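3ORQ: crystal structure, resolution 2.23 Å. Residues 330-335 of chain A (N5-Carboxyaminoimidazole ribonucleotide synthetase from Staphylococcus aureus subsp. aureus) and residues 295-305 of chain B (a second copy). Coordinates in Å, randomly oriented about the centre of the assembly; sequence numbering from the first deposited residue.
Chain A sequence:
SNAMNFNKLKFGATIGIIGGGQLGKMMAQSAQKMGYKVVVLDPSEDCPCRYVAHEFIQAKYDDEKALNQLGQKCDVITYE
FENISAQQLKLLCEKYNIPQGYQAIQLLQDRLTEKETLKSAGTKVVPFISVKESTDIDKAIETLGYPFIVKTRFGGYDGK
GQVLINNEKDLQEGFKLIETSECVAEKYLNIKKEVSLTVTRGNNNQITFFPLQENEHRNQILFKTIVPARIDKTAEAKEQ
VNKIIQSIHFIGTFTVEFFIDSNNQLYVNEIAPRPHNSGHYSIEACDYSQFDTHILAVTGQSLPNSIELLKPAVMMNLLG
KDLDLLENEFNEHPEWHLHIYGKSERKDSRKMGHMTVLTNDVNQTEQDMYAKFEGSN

Chain A (330-335) FNEHPE
Chain B 295-305: ILAVTGQSLPN

This is a small contact between two copies of one protein, in which one direct backbone hydrogen bond and one bridging water pin a turn of chain A to an extended segment of chain B, while a proline packs against apolar groups beside them. Together the two stretches bury 311 Å², counting both sides.

In chain A, residues 330-332 keep phi/psi near -57/-38, -74/-16 and -101/9, and the turn is closed by A:His333 N donating to A:Phe330 O at 3.1 Å. A:His333 (-134/65) then leads into a 3-10 segment starting at A:Pro334 (-59/-24). In chain B, a helix ends at residue 298. A:Phe330 and A:His333 take no part in the contact, and the ring end of A:Phe330 leads away from chain B.

The helix closes with a Schellman motif: B:Gly300 N bonds B:Ala297 O at 3.0 Å, and B:Gln301 N bonds B:Leu296 O at 2.9 Å. B:Gly300 has phi/psi 79/18, where a CB would jam against the preceding carbonyl oxygen, so glycine suits the turn. B:Thr299 (chi1 p) folds its hydroxyl back, OG1 donating to B:Ile295 O at 2.7 Å. From B:Gln301 to B:Pro304 the chain is extended, with phi -66 to -92 and psi 143 to 163.

The register sets A:Asn331 beside B:Gln301 (CA to CA 4.8 Å), A:Glu332 beside B:Ser302 (5.2 Å) and A:Pro334 beside B:Pro304 (5.6 Å), so the two chains run in the same direction. The central bond is B:Ser302 N to A:Asn331 O, 2.8 Å with an angle of 161° at the hydrogen. That same carbonyl oxygen accepts from a water at 3.1 Å, and the water donates also to B:Ser302 O at 2.8 Å, so both backbone polar groups of the serine are tied to one carbonyl. Serine (chi1 m) suits the site because its small side chain, pointing toward chain A, lets the backbones approach; its OG lies 3.8 Å from A:Glu332 CA.

A:Pro334, C-gamma endo, points toward chain B and has 82 Å² covered. Its CB lies 4.0 Å from B:Pro304 CD and 4.3 Å from B:Leu296 CD1 (m, t), and its CG lies 3.7 Å from B:Leu303 C. A compact apolar ring fits this pocket without needing polar partners. A:Glu332 (p, t), by contrast, directs its CA-to-CB bond away and remains exposed, as suits a charged residue at the border.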

ATOM      1  N   PHE A 330       9.413  15.335  10.833  1.00 12.20           N
ATOM      2  CA  PHE A 330       8.531  14.315  10.258  1.00 12.51           C
ATOM      3  C   PHE A 330       7.523  13.805  11.257  1.00 11.87           C
ATOM      4  O   PHE A 330       6.367  13.586  10.922  1.00 12.19           O
ATOM      5  CB  PHE A 330       9.319  13.138   9.652  1.00 12.21           C
ATOM      6  CG  PHE A 330       9.983  13.467   8.332  1.00 10.42           C
ATOM      7  CD1 PHE A 330       9.623  14.617   7.625  1.00  6.38           C
ATOM      8  CD2 PHE A 330      10.969  12.629   7.799  1.00 10.28           C
ATOM      9  CE1 PHE A 330      10.221  14.944   6.396  1.00  6.08           C
ATOM     10  CE2 PHE A 330      11.587  12.938   6.569  1.00  6.33           C
ATOM     11  CZ  PHE A 330      11.196  14.098   5.871  1.00  8.55           C
ATOM     12  N   ASN A 331       7.958  13.652  12.500  1.00 11.61           N
ATOM     13  CA  ASN A 331       7.212  12.885  13.468  1.00 14.41           C
ATOM     14  C   ASN A 331       5.984  13.625  13.948  1.00 14.44           C
ATOM     15  O   ASN A 331       5.083  13.011  14.528  1.00 15.72           O
ATOM     16  CB  ASN A 331       8.132  12.452  14.626  1.00 16.18           C
ATOM     17  CG  ASN A 331       7.754  13.059  15.931  1.00 18.43           C
ATOM     18  OD1 ASN A 331       7.151  12.392  16.785  1.00 23.89           O
ATOM     19  ND2 ASN A 331       8.097  14.328  16.109  1.00 17.41           N
ATOM     20  N   GLU A 332       5.941  14.935  13.703  1.00 13.38           N
ATOM     21  CA  GLU A 332       4.799  15.742  14.154  1.00 16.40           C
ATOM     22  C   GLU A 332       3.818  16.027  13.013  1.00 15.83           C
ATOM     23  O   GLU A 332       2.892  16.818  13.162  1.00 16.44           O
ATOM     24  CB  GLU A 332       5.252  17.048  14.866  1.00 17.47           C
ATOM     25  CG  GLU A 332       6.313  17.843  14.120  1.00 25.69           C
ATOM     26  CD  GLU A 332       6.843  19.102  14.881  1.00 32.15           C
ATOM     27  OE1 GLU A 332       7.942  19.031  15.488  1.00 33.43           O
ATOM     28  OE2 GLU A 332       6.181  20.165  14.834  1.00 32.38           O
ATOM     29  N   HIS A 333       4.034  15.369  11.876  1.00 14.25           N
ATOM     30  CA  HIS A 333       3.293  15.651  10.665  1.00 11.56           C
ATOM     31  C   HIS A 333       2.807  14.404   9.957  1.00 11.00           C
ATOM     32  O   HIS A 333       3.266  14.105   8.842  1.00 10.51           O
ATOM     33  CB  HIS A 333       4.173  16.432   9.748  1.00 12.28           C
ATOM     34  CG  HIS A 333       4.398  17.845  10.192  1.00 15.37           C
ATOM     35  ND1 HIS A 333       3.515  18.866   9.905  1.00 18.13           N
ATOM     36  CD2 HIS A 333       5.428  18.414  10.856  1.00 13.01           C
ATOM     37  CE1 HIS A 333       3.984  19.997  10.394  1.00 16.58           C
ATOM     38  NE2 HIS A 333       5.136  19.748  10.985  1.00 14.99           N
ATOM     39  N   PRO A 334       1.890  13.658  10.606  1.00  8.21           N
ATOM     40  CA  PRO A 334       1.318  12.469  10.030  1.00  9.00           C
ATOM     41  C   PRO A 334       0.599  12.771   8.699  1.00  9.88           C
ATOM     42  O   PRO A 334       0.494  11.877   7.861  1.00 11.66           O
ATOM     43  CB  PRO A 334       0.309  12.016  11.102  1.00 10.30           C
ATOM     44  CG  PRO A 334      -0.050  13.310  11.853  1.00  7.78           C
ATOM     45  CD  PRO A 334       1.228  14.043  11.869  1.00  9.41           C
ATOM     46  N   GLU A 335       0.161  14.015   8.501  1.00 10.66           N
ATOM     47  CA  GLU A 335      -0.531  14.436   7.271  1.00 10.86           C
ATOM     48  C   GLU A 335       0.433  14.543   6.088  1.00 10.55           C
ATOM     49  O   GLU A 335      -0.002  14.851   4.984  1.00 10.83           O
ATOM     50  CB  GLU A 335      -1.352  15.750   7.460  1.00  9.23           C
ATOM     51  CG  GLU A 335      -0.511  17.012   7.662  1.00 14.33           C
ATOM     52  CD  GLU A 335      -0.044  17.257   9.112  1.00 19.44           C
ATOM     53  OE1 GLU A 335       0.049  16.313   9.913  1.00 20.75           O
ATOM     54  OE2 GLU A 335       0.247  18.419   9.458  1.00 23.11           O
TER
ATOM     55  N   ILE B 295       1.899   1.494  12.888  1.00  2.00           N
ATOM     56  CA  ILE B 295       3.329   1.729  12.766  1.00  2.00           C
ATOM     57  C   ILE B 295       3.743   3.114  13.341  1.00  2.00           C
ATOM     58  O   ILE B 295       4.728   3.209  14.065  1.00  2.00           O
ATOM     59  CB  ILE B 295       3.798   1.637  11.287  1.00  3.56           C
ATOM     60  CG1 ILE B 295       3.478   0.264  10.710  1.00  2.00           C
ATOM     61  CG2 ILE B 295       5.363   2.023  11.169  1.00  2.00           C
ATOM     62  CD1 ILE B 295       4.082  -0.907  11.530  1.00  2.00           C
ATOM     63  N   LEU B 296       2.992   4.156  12.995  1.00  2.00           N
ATOM     64  CA  LEU B 296       3.146   5.456  13.617  1.00  2.00           C
ATOM     65  C   LEU B 296       3.101   5.397  15.131  1.00  2.00           C
ATOM     66  O   LEU B 296       3.955   5.948  15.792  1.00  4.11           O
ATOM     67  CB  LEU B 296       2.044   6.424  13.133  1.00  2.00           C
ATOM     68  CG  LEU B 296       2.052   6.915  11.678  1.00  2.71           C
ATOM     69  CD1 LEU B 296       0.799   7.788  11.415  1.00  2.00           C
ATOM     70  CD2 LEU B 296       3.329   7.664  11.353  1.00  2.00           C
ATOM     71  N   ALA B 297       2.054   4.802  15.678  1.00  2.00           N
ATOM     72  CA  ALA B 297       1.837   4.774  17.122  1.00  2.00           C
ATOM     73  C   ALA B 297       3.019   4.092  17.775  1.00  2.00           C
ATOM     74  O   ALA B 297       3.670   4.622  18.694  1.00  2.00           O
ATOM     75  CB  ALA B 297       0.634   3.983  17.421  1.00  2.00           C
ATOM     76  N   VAL B 298       3.288   2.886  17.286  1.00  2.09           N
ATOM     77  CA  VAL B 298       4.308   2.010  17.844  1.00  2.00           C
ATOM     78  C   VAL B 298       5.750   2.600  17.756  1.00  5.32           C
ATOM     79  O   VAL B 298       6.600   2.323  18.635  1.00  4.72           O
ATOM     80  CB  VAL B 298       4.109   0.628  17.186  1.00  7.04           C
ATOM     81  CG1 VAL B 298       5.292   0.101  16.415  1.00  5.61           C
ATOM     82  CG2 VAL B 298       3.341  -0.357  18.124  1.00  2.00           C
ATOM     83  N   THR B 299       6.037   3.408  16.716  1.00  5.08           N
ATOM     84  CA  THR B 299       7.357   4.052  16.594  1.00  4.24           C
ATOM     85  C   THR B 299       7.400   5.422  17.324  1.00  3.94           C
ATOM     86  O   THR B 299       8.369   6.153  17.224  1.00  4.48           O
ATOM     87  CB  THR B 299       7.746   4.262  15.120  1.00  2.97           C
ATOM     88  OG1 THR B 299       6.697   4.997  14.460  1.00  2.00           O
ATOM     89  CG2 THR B 299       7.979   2.923  14.417  1.00  2.00           C
ATOM     90  N   GLY B 300       6.335   5.767  18.024  1.00  3.25           N
ATOM     91  CA  GLY B 300       6.308   7.015  18.770  1.00  4.84           C
ATOM     92  C   GLY B 300       6.050   8.294  18.008  1.00  4.52           C
ATOM     93  O   GLY B 300       6.381   9.370  18.518  1.00  7.83           O
ATOM     94  N   GLN B 301       5.505   8.188  16.785  1.00  3.86           N
ATOM     95  CA  GLN B 301       5.190   9.345  15.956  1.00  2.00           C
ATOM     96  C   GLN B 301       3.837   9.926  16.351  1.00  4.48           C
ATOM     97  O   GLN B 301       3.043   9.256  17.012  1.00  7.09           O
ATOM     98  CB  GLN B 301       5.155   8.956  14.494  1.00  2.00           C
ATOM     99  CG  GLN B 301       6.248   7.991  14.074  1.00  2.16           C
ATOM    100  CD  GLN B 301       7.597   8.644  14.160  1.00 10.23           C
ATOM    101  OE1 GLN B 301       7.785   9.759  13.689  1.00 14.69           O
ATOM    102  NE2 GLN B 301       8.535   7.970  14.777  1.00 12.34           N
ATOM    103  N   SER B 302       3.558  11.160  15.954  1.00  3.55           N
ATOM    104  CA  SER B 302       2.214  11.709  16.146  1.00  5.94           C
ATOM    105  C   SER B 302       1.207  10.989  15.235  1.00  4.90           C
ATOM    106  O   SER B 302       1.526  10.681  14.096  1.00  3.84           O
ATOM    107  CB  SER B 302       2.151  13.202  15.800  1.00  6.17           C
ATOM    108  OG  SER B 302       2.713  13.971  16.804  1.00 14.14           O
ATOM    109  N   LEU B 303      -0.000  10.787  15.741  1.00  5.24           N
ATOM    110  CA  LEU B 303      -1.126  10.229  14.978  1.00  6.03           C
ATOM    111  C   LEU B 303      -1.987  11.330  14.321  1.00  6.76           C
ATOM    112  O   LEU B 303      -2.090  12.423  14.844  1.00  6.38           O
ATOM    113  CB  LEU B 303      -2.020   9.443  15.934  1.00  4.27           C
ATOM    114  CG  LEU B 303      -1.298   8.267  16.572  1.00  4.93           C
ATOM    115  CD1 LEU B 303      -2.232   7.534  17.481  1.00  3.00           C
ATOM    116  CD2 LEU B 303      -0.713   7.304  15.464  1.00  2.00           C
ATOM    117  N   PRO B 304      -2.648  11.028  13.192  1.00  6.59           N
ATOM    118  CA  PRO B 304      -3.576  12.057  12.730  1.00  6.73           C
ATOM    119  C   PRO B 304      -4.728  12.235  13.727  1.00  7.58           C
ATOM    120  O   PRO B 304      -5.041  11.308  14.478  1.00  6.82           O
ATOM    121  CB  PRO B 304      -4.081  11.501  11.381  1.00  5.34           C
ATOM    122  CG  PRO B 304      -3.966   9.998  11.556  1.00  5.87           C
ATOM    123  CD  PRO B 304      -2.721   9.793  12.398  1.00  5.70           C
ATOM    124  N   ASN B 305      -5.341  13.420  13.743  1.00 10.58           N
ATOM    125  CA  ASN B 305      -6.424  13.725  14.690  1.00 13.45           C
ATOM    126  C   ASN B 305      -7.744  13.074  14.311  1.00 13.49           C
ATOM    127  O   ASN B 305      -8.599  12.859  15.161  1.00 12.41           O
ATOM    128  CB  ASN B 305      -6.644  15.243  14.824  1.00 16.38           C
ATOM    129  CG  ASN B 305      -5.472  15.947  15.519  1.00 23.24           C
ATOM    130  OD1 ASN B 305      -4.871  15.412  16.463  1.00 26.67           O
ATOM    131  ND2 ASN B 305      -5.139  17.145  15.038  1.00 24.48           N
TER
HETATM  132  O   HOH W   1       3.603  11.458  12.321  1.00  2.04           O